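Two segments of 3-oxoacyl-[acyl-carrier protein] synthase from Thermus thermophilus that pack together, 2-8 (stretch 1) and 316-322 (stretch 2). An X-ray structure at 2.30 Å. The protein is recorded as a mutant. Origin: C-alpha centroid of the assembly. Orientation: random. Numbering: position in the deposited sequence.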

# COMPACT_ATOMS: atom_id res chain seq x y z
N SER A 2 6.67 -0.41 20.33
CA SER A 2 7.60 0.37 19.47
C SER A 2 7.31 1.86 19.61
O SER A 2 6.31 2.26 20.20
CB SER A 2 7.43 -0.04 18.00
OG SER A 2 6.24 0.51 17.45
N GLY A 3 8.20 2.67 19.05
CA GLY A 3 8.03 4.11 19.11
C GLY A 3 8.78 4.80 17.99
O GLY A 3 9.39 4.12 17.15
N ILE A 4 8.73 6.13 17.96
CA ILE A 4 9.41 6.91 16.93
C ILE A 4 10.82 7.29 17.36
O ILE A 4 11.03 8.07 18.27
CB ILE A 4 8.60 8.17 16.60
CG1 ILE A 4 7.43 7.79 15.69
CG2 ILE A 4 9.48 9.21 15.91
CD1 ILE A 4 6.46 8.89 15.44
N LEU A 5 11.80 6.71 16.67
CA LEU A 5 13.20 6.94 16.96
C LEU A 5 13.78 8.18 16.27
O LEU A 5 14.78 8.75 16.73
CB LEU A 5 14.01 5.72 16.55
CG LEU A 5 13.54 4.35 17.04
CD1 LEU A 5 14.49 3.29 16.52
CD2 LEU A 5 13.46 4.33 18.56
N ALA A 6 13.18 8.60 15.16
CA ALA A 6 13.68 9.75 14.42
C ALA A 6 12.57 10.33 13.56
O ALA A 6 11.63 9.62 13.19
CB ALA A 6 14.86 9.34 13.53
N LEU A 7 12.70 11.62 13.23
CA LEU A 7 11.69 12.32 12.44
C LEU A 7 12.33 13.41 11.60
O LEU A 7 13.33 14.00 12.00
CB LEU A 7 10.64 12.94 13.36
CG LEU A 7 9.69 14.02 12.82
CD1 LEU A 7 8.59 13.39 11.95
CD2 LEU A 7 9.06 14.77 13.99
N GLY A 8 11.73 13.68 10.44
CA GLY A 8 12.21 14.72 9.56
C GLY A 8 11.07 15.04 8.59
O GLY A 8 10.17 14.21 8.43
N VAL A 316 -2.01 7.14 19.89
CA VAL A 316 -1.49 7.76 21.09
C VAL A 316 -0.09 7.19 21.23
O VAL A 316 0.10 5.97 21.27
CB VAL A 316 -2.34 7.41 22.34
CG1 VAL A 316 -1.57 7.74 23.61
CG2 VAL A 316 -3.65 8.18 22.30
N LEU A 317 0.88 8.10 21.31
CA LEU A 317 2.29 7.78 21.39
C LEU A 317 2.96 8.58 22.50
O LEU A 317 2.81 9.80 22.56
CB LEU A 317 2.96 8.15 20.07
CG LEU A 317 4.49 8.18 19.97
CD1 LEU A 317 5.05 6.76 20.06
CD2 LEU A 317 4.89 8.83 18.67
N THR A 318 3.67 7.89 23.38
CA THR A 318 4.40 8.55 24.45
C THR A 318 5.76 8.85 23.80
O THR A 318 6.56 7.94 23.58
CB THR A 318 4.59 7.63 25.67
OG1 THR A 318 3.35 7.50 26.38
CG2 THR A 318 5.65 8.19 26.61
N TRP A 319 5.98 10.12 23.48
CA TRP A 319 7.19 10.58 22.80
C TRP A 319 8.55 10.17 23.38
O TRP A 319 8.71 10.00 24.59
CB TRP A 319 7.15 12.11 22.67
CG TRP A 319 7.95 12.61 21.52
CD1 TRP A 319 9.21 13.13 21.55
CD2 TRP A 319 7.57 12.56 20.13
NE1 TRP A 319 9.64 13.41 20.27
CE2 TRP A 319 8.66 13.06 19.38
CE3 TRP A 319 6.42 12.13 19.45
CZ2 TRP A 319 8.63 13.16 17.98
CZ3 TRP A 319 6.39 12.22 18.05
CH2 TRP A 319 7.49 12.73 17.33
N GLY A 320 9.53 10.02 22.49
CA GLY A 320 10.86 9.68 22.93
C GLY A 320 11.11 8.22 23.26
O GLY A 320 10.53 7.33 22.63
N GLY A 321 11.95 8.00 24.26
CA GLY A 321 12.29 6.65 24.67
C GLY A 321 13.38 6.12 23.75
O GLY A 321 13.81 4.98 23.89
N ALA A 322 13.81 6.96 22.81
CA ALA A 322 14.83 6.59 21.84
C ALA A 322 16.02 5.96 22.51
O ALA A 322 16.14 4.72 22.46
CB ALA A 322 15.28 7.80 21.05
OXT ALA A 322 16.80 6.72 23.11
O HOH W 1 8.29 6.96 20.90
O HOH W 2 9.42 9.94 19.51

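The two segments, 312 or more residues apart in sequence wherever they touch, bury 328 Å² between them without a single direct hydrogen bond; apolar side chains and two bridging waters hold the contact. Along stretch 2, Val-316 lies out of reach, and the interface begins at Leu-317, whose CA-to-CB bond points toward stretch 1. With chi1 t and chi2 p, its CD2 packs 3.6 Å from Ile-4 CD1, the closest apolar approach of the contact, and its CD1 lies 4.1 Å from Gly-3 CA.

The side chain of Thr-318 is out of reach of stretch 1; its OG1 is hydrogen-bonded elsewhere in the structure. Its carbonyl O accepts a weak hydrogen bond from water 1, at 3.3 Å from the water oxygen.

At Trp-319 the strand has ended. CB points away from stretch 1, yet the indole swings back so that its six-membered ring reaches two residues. Trp-319 CZ3 lies 4.2 Å from Ile-4 CD1, which approaches obliquely, and CH2 lies 4.2 Å from Leu-7 CD2, which sits at the ring edge, near its plane. Ile-4 CD1 thus touches both Leu-317 and Trp-319, which helps make Ile-4 the most extensively covered residue of the contact.

Gly-320 contributes through its backbone. Water 1 donates to Gly-320 O (2.9 Å from the water oxygen) and accepts from Ile-4 N (3.1 Å), whereas water 2 accepts from Gly-320 N (3.0 Å) and donates to Ile-4 O (2.8 Å). The backbone N and O of Ile-4 and of Gly-320 are therefore all linked through water, with Ile-4 CA and Gly-320 CA 6.8 Å apart. At the phi/psi of Gly-320, 80/-145°, a CB would be jammed against the preceding carbonyl O.

Gly-321, also at positive phi, makes no contact. The chain ends at Ala-322, where Leu-5 CD2 comes within 4.2 Å of Ala-322 CA.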